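PDB 2IN5: uncharacterized lipoprotein GfcB from Escherichia coli K12, which is of unknown function but is probably a membrane-anchored lipoprotein involved in forming the group 4 polysaccharide capsule. Local coordinates for residues 87-92 / 107-112; 101-106 / 128-133; 147-152 / 164-169; 177-182 / 190-195. All blocks are in the same frame, centred on the assembly; numbering follows the deposited sequence.

Contact 1. Residues 87-92 / 107-112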
# COMPACT_ATOMS: atom_id res chain seq x y z
N LEU A 87 -4.60 1.48 -16.01
CA LEU A 87 -3.29 1.95 -15.58
C LEU A 87 -3.27 3.32 -14.94
O LEU A 87 -2.44 3.60 -14.08
CB LEU A 87 -2.31 1.92 -16.75
CG LEU A 87 -2.03 0.55 -17.37
CD1 LEU A 87 -0.98 0.68 -18.47
CD2 LEU A 87 -1.54 -0.42 -16.29
N GLU A 88 -4.17 4.19 -15.36
CA GLU A 88 -4.18 5.51 -14.79
C GLU A 88 -5.47 6.23 -15.08
O GLU A 88 -6.15 5.94 -16.05
CB GLU A 88 -3.02 6.37 -15.33
CG GLU A 88 -2.89 7.69 -14.57
CD GLU A 88 -1.96 8.75 -15.21
OE1 GLU A 88 -1.57 9.68 -14.47
OE2 GLU A 88 -1.64 8.68 -16.42
N VAL A 89 -5.80 7.15 -14.18
CA VAL A 89 -6.96 8.00 -14.34
C VAL A 89 -6.42 9.35 -13.88
O VAL A 89 -5.82 9.45 -12.82
CB VAL A 89 -8.14 7.58 -13.43
CG1 VAL A 89 -9.31 8.52 -13.68
CG2 VAL A 89 -8.55 6.15 -13.72
N THR A 90 -6.61 10.37 -14.69
CA THR A 90 -6.12 11.69 -14.32
C THR A 90 -7.24 12.52 -13.69
O THR A 90 -8.40 12.11 -13.69
CB THR A 90 -5.59 12.49 -15.54
OG1 THR A 90 -6.68 12.79 -16.42
CG2 THR A 90 -4.54 11.69 -16.30
N ASN A 91 -6.86 13.68 -13.16
CA ASN A 91 -7.80 14.63 -12.57
C ASN A 91 -8.84 13.89 -11.71
O ASN A 91 -10.03 14.21 -11.74
CB ASN A 91 -8.46 15.41 -13.71
CG ASN A 91 -9.27 16.61 -13.23
OD1 ASN A 91 -8.82 17.37 -12.37
ND2 ASN A 91 -10.44 16.79 -13.82
N SER A 92 -8.37 12.92 -10.94
CA SER A 92 -9.25 12.12 -10.09
C SER A 92 -9.68 12.89 -8.84
O SER A 92 -10.62 12.50 -8.15
CB SER A 92 -8.56 10.81 -9.69
OG SER A 92 -7.39 11.06 -8.94
N SER A 107 -23.70 17.44 -12.27
CA SER A 107 -22.26 17.48 -12.00
C SER A 107 -21.49 16.93 -13.20
O SER A 107 -21.91 15.96 -13.82
CB SER A 107 -21.91 16.67 -10.75
OG SER A 107 -22.34 17.31 -9.57
N ARG A 108 -20.36 17.55 -13.51
CA ARG A 108 -19.57 17.10 -14.64
C ARG A 108 -18.15 16.79 -14.20
O ARG A 108 -17.72 17.19 -13.11
CB ARG A 108 -19.59 18.17 -15.75
CG ARG A 108 -21.02 18.62 -16.13
CD ARG A 108 -21.17 19.04 -17.60
NE ARG A 108 -20.24 20.09 -18.00
CZ ARG A 108 -20.21 20.65 -19.21
NH1 ARG A 108 -21.07 20.27 -20.15
NH2 ARG A 108 -19.31 21.59 -19.49
N TRP A 109 -17.43 16.06 -15.03
CA TRP A 109 -16.05 15.70 -14.73
C TRP A 109 -15.34 15.29 -16.00
O TRP A 109 -15.88 14.56 -16.82
CB TRP A 109 -15.99 14.56 -13.71
CG TRP A 109 -14.60 14.09 -13.39
CD1 TRP A 109 -13.48 14.86 -13.26
CD2 TRP A 109 -14.20 12.75 -13.09
NE1 TRP A 109 -12.41 14.08 -12.90
CE2 TRP A 109 -12.82 12.78 -12.78
CE3 TRP A 109 -14.87 11.52 -13.05
CZ2 TRP A 109 -12.11 11.63 -12.43
CZ3 TRP A 109 -14.16 10.38 -12.70
CH2 TRP A 109 -12.79 10.45 -12.39
N THR A 110 -14.12 15.78 -16.15
CA THR A 110 -13.33 15.48 -17.33
C THR A 110 -11.99 14.91 -16.90
O THR A 110 -11.32 15.44 -16.01
CB THR A 110 -13.14 16.74 -18.21
OG1 THR A 110 -14.36 17.03 -18.90
CG2 THR A 110 -12.02 16.54 -19.23
N ARG A 111 -11.60 13.80 -17.52
CA ARG A 111 -10.33 13.17 -17.20
C ARG A 111 -9.91 12.24 -18.32
O ARG A 111 -10.68 11.98 -19.25
CB ARG A 111 -10.46 12.37 -15.89
CG ARG A 111 -11.30 11.11 -15.97
CD ARG A 111 -12.74 11.42 -16.32
NE ARG A 111 -13.61 10.29 -16.03
CZ ARG A 111 -14.94 10.32 -16.11
NH1 ARG A 111 -15.56 11.43 -16.48
NH2 ARG A 111 -15.64 9.24 -15.82
N ASP A 112 -8.68 11.77 -18.25
CA ASP A 112 -8.19 10.84 -19.26
C ASP A 112 -7.90 9.53 -18.54
O ASP A 112 -7.62 9.52 -17.35
CB ASP A 112 -6.91 11.38 -19.93
CG ASP A 112 -7.12 12.69 -20.67
OD1 ASP A 112 -8.00 12.77 -21.57
OD2 ASP A 112 -6.39 13.66 -20.36

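Contact 2. Residues 101-106 / 128-133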
# COMPACT_ATOMS: atom_id res chain seq x y z
N LEU A 101 -22.26 12.98 -1.16
CA LEU A 101 -23.47 13.59 -0.65
C LEU A 101 -23.71 14.99 -1.23
O LEU A 101 -24.85 15.41 -1.37
CB LEU A 101 -23.44 13.65 0.88
CG LEU A 101 -23.67 12.33 1.60
CD1 LEU A 101 -23.65 12.58 3.09
CD2 LEU A 101 -25.00 11.69 1.18
N ALA A 102 -22.62 15.67 -1.60
CA ALA A 102 -22.69 17.02 -2.16
C ALA A 102 -22.80 17.04 -3.67
O ALA A 102 -22.59 18.08 -4.30
CB ALA A 102 -21.47 17.83 -1.74
N ILE A 103 -23.13 15.91 -4.27
CA ILE A 103 -23.25 15.88 -5.72
C ILE A 103 -24.56 16.53 -6.13
O ILE A 103 -25.63 16.13 -5.66
CB ILE A 103 -23.24 14.44 -6.24
CG1 ILE A 103 -21.91 13.77 -5.88
CG2 ILE A 103 -23.48 14.43 -7.74
CD1 ILE A 103 -21.81 12.36 -6.37
N LYS A 104 -24.48 17.54 -6.99
CA LYS A 104 -25.68 18.22 -7.47
C LYS A 104 -26.03 17.63 -8.84
O LYS A 104 -25.15 17.25 -9.60
CB LYS A 104 -25.45 19.73 -7.61
CG LYS A 104 -25.37 20.50 -6.31
CD LYS A 104 -25.32 22.01 -6.58
CE LYS A 104 -25.45 22.83 -5.30
NZ LYS A 104 -24.40 22.48 -4.30
N ASP A 105 -27.32 17.56 -9.12
CA ASP A 105 -27.79 17.03 -10.40
C ASP A 105 -27.18 17.88 -11.50
O ASP A 105 -27.38 19.09 -11.56
CB ASP A 105 -29.32 17.10 -10.46
CG ASP A 105 -29.90 16.25 -11.57
OD1 ASP A 105 -29.43 15.11 -11.77
OD2 ASP A 105 -30.85 16.72 -12.25
N GLY A 106 -26.40 17.24 -12.37
CA GLY A 106 -25.76 17.96 -13.46
C GLY A 106 -24.26 18.09 -13.29
O GLY A 106 -23.61 18.78 -14.08
N SER A 128 -18.11 13.27 -18.42
CA SER A 128 -19.40 12.75 -17.97
C SER A 128 -20.19 13.75 -17.14
O SER A 128 -19.65 14.74 -16.65
CB SER A 128 -19.21 11.49 -17.14
OG SER A 128 -18.52 11.78 -15.94
N THR A 129 -21.47 13.46 -16.98
CA THR A 129 -22.37 14.29 -16.19
C THR A 129 -23.21 13.37 -15.30
O THR A 129 -23.70 12.33 -15.76
CB THR A 129 -23.30 15.15 -17.08
OG1 THR A 129 -24.23 14.30 -17.76
CG2 THR A 129 -22.49 15.92 -18.10
N PHE A 130 -23.35 13.74 -14.04
CA PHE A 130 -24.14 12.93 -13.12
C PHE A 130 -25.62 13.29 -13.18
O PHE A 130 -25.97 14.47 -13.21
CB PHE A 130 -23.62 13.11 -11.69
CG PHE A 130 -22.40 12.30 -11.38
CD1 PHE A 130 -22.31 11.60 -10.18
CD2 PHE A 130 -21.33 12.23 -12.27
CE1 PHE A 130 -21.19 10.84 -9.87
CE2 PHE A 130 -20.20 11.48 -11.96
CZ PHE A 130 -20.13 10.79 -10.76
N SER A 131 -26.47 12.28 -13.19
CA SER A 131 -27.91 12.51 -13.26
C SER A 131 -28.59 11.71 -12.13
O SER A 131 -28.45 10.49 -12.05
CB SER A 131 -28.43 12.09 -14.64
OG SER A 131 -29.74 12.57 -14.90
N PHE A 132 -29.29 12.43 -11.25
CA PHE A 132 -29.98 11.81 -10.12
C PHE A 132 -31.12 10.94 -10.64
O PHE A 132 -32.05 11.43 -11.27
CB PHE A 132 -30.53 12.87 -9.16
CG PHE A 132 -31.12 12.31 -7.90
CD1 PHE A 132 -30.32 11.60 -7.00
CD2 PHE A 132 -32.48 12.43 -7.63
CE1 PHE A 132 -30.88 11.02 -5.85
CE2 PHE A 132 -33.04 11.86 -6.49
CZ PHE A 132 -32.24 11.15 -5.60
N ALA A 133 -31.01 9.64 -10.38
CA ALA A 133 -31.99 8.67 -10.84
C ALA A 133 -33.02 8.33 -9.76
O ALA A 133 -33.93 7.55 -9.99
CB ALA A 133 -31.28 7.42 -11.31

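Contact 3. Residues 147-152 / 164-169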
# COMPACT_ATOMS: atom_id res chain seq x y z
N CYS A 147 -30.23 4.31 -0.70
CA CYS A 147 -29.21 4.91 -1.54
C CYS A 147 -29.75 5.93 -2.49
O CYS A 147 -30.88 5.81 -2.96
CB CYS A 147 -28.54 3.85 -2.43
SG CYS A 147 -27.80 2.43 -1.61
N ASN A 148 -28.94 6.94 -2.78
CA ASN A 148 -29.30 7.93 -3.78
C ASN A 148 -28.70 7.28 -5.02
O ASN A 148 -27.52 6.94 -5.03
CB ASN A 148 -28.61 9.28 -3.55
CG ASN A 148 -29.10 10.00 -2.32
OD1 ASN A 148 -30.28 9.94 -1.98
ND2 ASN A 148 -28.19 10.69 -1.64
N VAL A 149 -29.50 7.09 -6.05
CA VAL A 149 -29.01 6.47 -7.26
C VAL A 149 -28.52 7.53 -8.24
O VAL A 149 -29.29 8.35 -8.71
CB VAL A 149 -30.10 5.62 -7.96
CG1 VAL A 149 -29.53 4.99 -9.22
CG2 VAL A 149 -30.61 4.56 -7.01
N TRP A 150 -27.22 7.51 -8.53
CA TRP A 150 -26.64 8.46 -9.46
C TRP A 150 -26.24 7.78 -10.77
O TRP A 150 -25.52 6.79 -10.75
CB TRP A 150 -25.42 9.12 -8.84
CG TRP A 150 -25.75 10.16 -7.83
CD1 TRP A 150 -25.63 10.06 -6.47
CD2 TRP A 150 -26.19 11.49 -8.09
NE1 TRP A 150 -25.96 11.25 -5.87
CE2 TRP A 150 -26.31 12.14 -6.85
CE3 TRP A 150 -26.49 12.19 -9.27
CZ2 TRP A 150 -26.72 13.47 -6.74
CZ3 TRP A 150 -26.90 13.51 -9.16
CH2 TRP A 150 -27.01 14.14 -7.90
N GLN A 151 -26.72 8.33 -11.88
CA GLN A 151 -26.41 7.81 -13.20
C GLN A 151 -25.42 8.73 -13.90
O GLN A 151 -25.76 9.87 -14.23
CB GLN A 151 -27.68 7.74 -14.05
CG GLN A 151 -28.71 6.80 -13.49
CD GLN A 151 -28.55 5.41 -14.03
OE1 GLN A 151 -27.44 4.94 -14.27
NE2 GLN A 151 -29.68 4.71 -14.22
N GLU A 152 -24.20 8.24 -14.13
CA GLU A 152 -23.16 9.01 -14.80
C GLU A 152 -23.13 8.73 -16.30
O GLU A 152 -22.78 7.63 -16.73
CB GLU A 152 -21.80 8.69 -14.18
CG GLU A 152 -20.60 9.31 -14.91
CD GLU A 152 -19.26 8.91 -14.29
OE1 GLU A 152 -19.00 7.69 -14.18
OE2 GLU A 152 -18.47 9.81 -13.92
N GLN A 164 -23.12 4.41 -19.84
CA GLN A 164 -23.62 4.89 -18.55
C GLN A 164 -23.10 4.06 -17.38
O GLN A 164 -23.10 2.84 -17.44
CB GLN A 164 -25.15 4.86 -18.55
CG GLN A 164 -25.79 4.98 -17.16
CD GLN A 164 -27.29 4.72 -17.19
OE1 GLN A 164 -28.10 5.63 -17.42
NE2 GLN A 164 -27.68 3.46 -16.98
N ASN A 165 -22.63 4.74 -16.34
CA ASN A 165 -22.17 4.07 -15.13
C ASN A 165 -23.22 4.40 -14.09
O ASN A 165 -23.91 5.40 -14.20
CB ASN A 165 -20.83 4.61 -14.62
CG ASN A 165 -19.70 4.42 -15.61
OD1 ASN A 165 -19.50 3.34 -16.16
ND2 ASN A 165 -18.93 5.48 -15.83
N THR A 166 -23.34 3.56 -13.06
CA THR A 166 -24.32 3.80 -12.01
C THR A 166 -23.65 3.64 -10.66
O THR A 166 -22.84 2.74 -10.46
CB THR A 166 -25.51 2.82 -12.13
OG1 THR A 166 -26.05 2.89 -13.46
CG2 THR A 166 -26.60 3.18 -11.14
N PHE A 167 -23.97 4.54 -9.73
CA PHE A 167 -23.40 4.51 -8.39
C PHE A 167 -24.49 4.63 -7.34
O PHE A 167 -25.25 5.59 -7.33
CB PHE A 167 -22.40 5.67 -8.23
CG PHE A 167 -21.26 5.64 -9.20
CD1 PHE A 167 -20.15 4.84 -8.97
CD2 PHE A 167 -21.32 6.37 -10.39
CE1 PHE A 167 -19.11 4.76 -9.90
CE2 PHE A 167 -20.30 6.30 -11.32
CZ PHE A 167 -19.18 5.49 -11.08
N TRP A 168 -24.57 3.64 -6.46
CA TRP A 168 -25.56 3.61 -5.37
C TRP A 168 -24.92 4.17 -4.11
O TRP A 168 -24.09 3.51 -3.48
CB TRP A 168 -26.02 2.19 -5.13
CG TRP A 168 -26.95 1.72 -6.17
CD1 TRP A 168 -28.31 1.81 -6.15
CD2 TRP A 168 -26.61 1.08 -7.41
NE1 TRP A 168 -28.84 1.26 -7.29
CE2 TRP A 168 -27.82 0.80 -8.08
CE3 TRP A 168 -25.40 0.71 -8.01
CZ2 TRP A 168 -27.85 0.17 -9.33
CZ3 TRP A 168 -25.43 0.08 -9.25
CH2 TRP A 168 -26.65 -0.19 -9.90
N VAL A 169 -25.34 5.38 -3.74
CA VAL A 169 -24.79 6.07 -2.58
C VAL A 169 -25.64 6.05 -1.31
O VAL A 169 -26.85 6.28 -1.37
CB VAL A 169 -24.52 7.56 -2.92
CG1 VAL A 169 -23.83 8.25 -1.76
CG2 VAL A 169 -23.71 7.66 -4.20

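Contact 4. Residues 177-182 / 190-195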
# COMPACT_ATOMS: atom_id res chain seq x y z
N ARG A 177 -22.16 2.08 -2.02
CA ARG A 177 -22.32 0.69 -1.58
C ARG A 177 -22.35 -0.27 -2.75
O ARG A 177 -22.24 -1.48 -2.58
CB ARG A 177 -23.59 0.53 -0.75
CG ARG A 177 -23.57 1.23 0.60
CD ARG A 177 -22.38 0.83 1.45
NE ARG A 177 -22.35 -0.59 1.81
CZ ARG A 177 -23.16 -1.17 2.69
NH1 ARG A 177 -24.09 -0.46 3.31
NH2 ARG A 177 -23.03 -2.47 2.94
N GLN A 178 -22.53 0.27 -3.94
CA GLN A 178 -22.57 -0.54 -5.15
C GLN A 178 -22.25 0.36 -6.32
O GLN A 178 -22.61 1.53 -6.33
CB GLN A 178 -23.95 -1.17 -5.34
CG GLN A 178 -24.03 -2.02 -6.59
CD GLN A 178 -25.31 -2.82 -6.71
OE1 GLN A 178 -26.28 -2.38 -7.33
NE2 GLN A 178 -25.33 -4.00 -6.11
N SER A 179 -21.55 -0.17 -7.31
CA SER A 179 -21.21 0.63 -8.48
C SER A 179 -21.11 -0.22 -9.73
O SER A 179 -20.76 -1.39 -9.66
CB SER A 179 -19.88 1.33 -8.24
OG SER A 179 -18.83 0.38 -8.15
N ARG A 180 -21.45 0.37 -10.87
CA ARG A 180 -21.34 -0.31 -12.15
C ARG A 180 -20.61 0.67 -13.07
O ARG A 180 -21.08 1.78 -13.28
CB ARG A 180 -22.71 -0.63 -12.76
CG ARG A 180 -23.65 -1.42 -11.85
CD ARG A 180 -24.37 -2.52 -12.62
NE ARG A 180 -24.85 -2.06 -13.92
CZ ARG A 180 -25.88 -1.22 -14.10
NH1 ARG A 180 -26.55 -0.74 -13.06
NH2 ARG A 180 -26.22 -0.86 -15.33
N GLN A 181 -19.46 0.25 -13.59
CA GLN A 181 -18.67 1.10 -14.48
C GLN A 181 -17.80 0.30 -15.44
O GLN A 181 -17.67 -0.90 -15.30
CB GLN A 181 -17.78 2.04 -13.65
CG GLN A 181 -16.70 1.33 -12.85
CD GLN A 181 -16.20 2.17 -11.69
OE1 GLN A 181 -15.67 3.28 -11.87
NE2 GLN A 181 -16.37 1.65 -10.48
N MSE A 182 -17.19 0.99 -16.40
CA MSE A 182 -16.31 0.35 -17.37
C MSE A 182 -14.89 0.44 -16.87
O MSE A 182 -14.53 1.35 -16.13
CB MSE A 182 -16.42 1.04 -18.72
CG MSE A 182 -17.77 0.92 -19.37
SE MSE A 182 -18.20 -0.91 -19.82
CE MSE A 182 -19.51 -0.58 -21.19
N VAL A 190 -17.38 -3.49 -15.00
CA VAL A 190 -16.97 -3.84 -13.66
C VAL A 190 -18.13 -3.58 -12.70
O VAL A 190 -18.76 -2.52 -12.75
CB VAL A 190 -15.76 -3.00 -13.22
CG1 VAL A 190 -15.33 -3.36 -11.81
CG2 VAL A 190 -14.61 -3.21 -14.20
N GLU A 191 -18.41 -4.55 -11.84
CA GLU A 191 -19.48 -4.43 -10.85
C GLU A 191 -18.88 -4.63 -9.47
O GLU A 191 -18.16 -5.60 -9.25
CB GLU A 191 -20.56 -5.49 -11.09
CG GLU A 191 -21.33 -5.35 -12.39
CD GLU A 191 -22.39 -6.43 -12.55
OE1 GLU A 191 -23.24 -6.57 -11.64
OE2 GLU A 191 -22.39 -7.13 -13.59
N MSE A 192 -19.18 -3.72 -8.55
CA MSE A 192 -18.66 -3.83 -7.20
C MSE A 192 -19.74 -3.59 -6.15
O MSE A 192 -20.52 -2.64 -6.26
CB MSE A 192 -17.52 -2.84 -6.99
CG MSE A 192 -16.38 -3.02 -7.97
SE MSE A 192 -14.87 -1.91 -7.53
CE MSE A 192 -15.47 -0.32 -8.44
N THR A 193 -19.78 -4.46 -5.15
CA THR A 193 -20.74 -4.35 -4.06
C THR A 193 -19.94 -4.34 -2.76
O THR A 193 -19.23 -5.29 -2.45
CB THR A 193 -21.75 -5.53 -4.06
OG1 THR A 193 -22.51 -5.51 -5.28
CG2 THR A 193 -22.73 -5.40 -2.90
N PHE A 194 -20.05 -3.24 -2.02
CA PHE A 194 -19.32 -3.09 -0.77
C PHE A 194 -20.16 -3.57 0.38
O PHE A 194 -21.16 -2.94 0.73
CB PHE A 194 -18.90 -1.64 -0.62
CG PHE A 194 -18.18 -1.12 -1.81
CD1 PHE A 194 -18.88 -0.76 -2.95
CD2 PHE A 194 -16.80 -1.07 -1.83
CE1 PHE A 194 -18.22 -0.37 -4.11
CE2 PHE A 194 -16.12 -0.67 -2.99
CZ PHE A 194 -16.83 -0.32 -4.12
N LEU A 195 -19.75 -4.69 0.96
CA LEU A 195 -20.47 -5.35 2.04
C LEU A 195 -20.47 -4.71 3.41
O LEU A 195 -21.51 -4.66 4.07
CB LEU A 195 -19.98 -6.79 2.19
CG LEU A 195 -20.20 -7.78 1.04
CD1 LEU A 195 -21.65 -7.78 0.57
CD2 LEU A 195 -19.29 -7.42 -0.10
O HOH W 1 -17.63 -1.03 -10.52

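Contact 1. Residues 87-92 / 107-112
Thr90 meets Asp112 where strand 87-89 runs out beside strand 108-112; the two directions lie 154° apart, nearly antiparallel, but the axes approach no closer than 7.4 Å. The pairing is therefore partly taken over by side chains. Thr90 N donates to Asp112 O at 3.0 Å. The return bond goes to a hydroxyl instead of a carbonyl: Asp112 N reaches Thr90 OG1 at 2.9 Å, because OG1 stands between the backbone N and the carbonyl carbon (chi1 67°).

Asn91 holds the next step with both its main chain and its amide. Its ND2 meets Thr110 O at 2.7 Å, almost in line with the carbonyl and close to the amide plane. Its own O accepts from Trp109 NE1, also at 2.7 Å, at the indole edge and near the ring plane. The Asn91 and Trp109 side chains run antiparallel alongside one another, amide and ring planes 47° apart. Alongside, Val89 CG1 lies 4.0 Å from Arg111 CG, the two side chains pointing the same way. Arg111 in turn covers one indole face, CD sitting 3.6 Å above the centre of the Trp109 ring, while its NH1 bonds Ser128 OG.

Just before this exit, Leu87 and Glu88 both face Leu114 in a classic beta bulge. Strand 120-140 flanks strand 108-117 across from 86-89, and Thr125 binds Asp112 OD1; Leu77 and Arg75 of strand 75-80 touch Val89 and Trp109, with Gln94, Asp95 and Pro96 packed on the indole.

Contact 2. Residues 101-106 / 128-133
Asp105 and Phe132 are joined through a side chain set by one torsion: with CG anti to the backbone N (chi1 -165°), Asp105 brings CG toward the neighbouring strand. In Ile103, CG1 lies anti to the carbonyl carbon and chi2 is fully extended, which carries CD1 out to the ring of Phe130.

OD1 of Asp105 accepts the Phe132 N-H at 2.7 Å in a nearly straight bond, the angle at hydrogen being 173°. The carboxylate thus does the work of a strand carbonyl, its plane standing almost perpendicular to the Phe132 ring, and OD1 also lies 3.6 Å from Phe132 CB. One residue on, Gly106 N donates to Phe130 O at 2.9 Å. Gly106 has a positive phi of 109°, where a CB would jam against the preceding carbonyl O.

Residues 101-106 form the end of the irregular connection that leads into strand 108-117, and these bonds lay it against strand 120-140, next to the backbone hydrogen bond between Ser107 and Phe130. Ile103 approaches the Phe130 ring obliquely: its CD1 comes within 3.9 Å of Phe130 CE1, and its CG2 is equally near CD1 of the ring. An alanine at Ile103 would probably open a gap beside CD1 and CE1 of Phe130 and allow that ring more freedom to turn. Pro96 touches both side chains, and the Phe132 ring meets Trp150 of strand 143-156 edge-to-face.

Contact 3. Residues 147-152 / 164-169
Glu152 and Asn165 mark the more closely knit face of this contact, which they share with Asn148, Trp150, Phe167 and Val169. Glu152 CG is anti to the backbone N (chi1 173°) and the chain stays extended beyond it. Its OE1 takes the Asn165 ND2 hydrogen at 2.8 Å, on the anti side and well out of the carboxylate plane. The same oxygen lies at the edge of the Phe167 ring, 3.4 Å from CE2, and forms a salt bridge with Arg75; OE2 bonds Ser128 OG. Three partners thus fix this buried carboxylate, and the adjacent cation would be expected to favour its ionised form. Further along, Val169 CG2 sits at the edge of the Trp150 indole, 3.8 Å from CD1.

The scaffold is the antiparallel hairpin of strands 143-156 and 161-170; the axes of segments 147-152 and 164-169 approach to 4.5 Å. Trp150 with Phe167 and Glu152 with Asn165 are hydrogen-bonded pairs, with both N-H to O bonds in each; Val149 with Trp168 and Gln151 with Thr166 are non-hydrogen-bonded pairs.

The face of Val149, Gln151, Thr166 and Trp168 is apolar at one end, where Val149 CG2 packs 3.7 Å from Trp168 CD1, and more solvent-facing at the other, toward exposed Gln164. There Gln151 bends at chi2 (-90°), and its OE1 accepts from Thr166 OG1 at 2.6 Å, the hydroxyl standing above the carbonyl plane. A leucine in place of Gln151 would probably leave the Thr166 hydroxyl without this acceptor. Trp168 NE1 turns to Glu136 of strand 120-140.

Contact 4. Residues 177-182 / 190-195
Arg177 addresses Phe194 side-on, with the edge of its guanidinium turned to a single carbonyl. Bends at chi2 and chi3 (-55° and -63°) bring NE back toward the neighbouring strand. Arg177 NE and NH2 both donate to Phe194 O, at 2.8 and 2.9 Å; the oxygen lies close to the guanidinium plane, which fixes the rotation of that group. In return Phe194 N donates to Arg177 O from above the carbonyl plane. The Phe194 ring turns its edge to the same carbonyl, CD1 being 3.5 Å from Arg177 O.

On the face carrying Gln178, Arg180, Glu191 and Thr193, partners run side by side and point the same way, but their polar ends are weakly coupled. Gln178 NE2 makes only a weak bond to Thr193 OG1 at 3.3 Å. Arg180 and Glu191 touch through aliphatic parts, their charged planes nearly perpendicular; Arg180 NE and Glu191 OE1 stay 5.3 Å apart, too far for a salt bridge.

The face with Ser179, Gln181, Val190 and Met192 (a selenomethionine) holds a water. It accepts from Gln181 NE2 at 3.0 Å, shares a hydrogen bond with Ser179 OG, and donates weakly to Val190 O. Met192 CE approaches Ser179 OG to 3.4 Å. The Gln181 amide is anchored beyond the pair, NE2 to Gly74 O and OE1 to Leu76 N.

Reciprocal backbone hydrogen bonds link Ser179 with Met192 and Gln181 with Val190, the hydrogen-bonded pairs of an antiparallel beta hairpin, whose strands 176-182 and 189-194 are flanked by strands 161-170 and 36-41 respectively.

Contacts 1 to 4 follow a run of antiparallel strands from 86-89 to 189-194, each next to its successor, with contact 2 a loop, 101-106, laid on strand 120-140. Contacts 2 and 3 are closest, with centres about 8 Å apart, and Ser131 N lies 2.7 Å from Gln151 O in a probable hydrogen bond. Contact 4 adjoins contact 3, centre to centre about 10 Å, through Thr166 O and Arg180 N at 2.8 Å. Contacts 1 and 2 alternate along the chain and meet where Ser107 O faces Phe130 N. A long, weak ion pair from Arg111 to Glu152 ties contact 1 to contact 3, whereas contacts 1 and 4 do not touch, their nearest atoms about 7 Å apart.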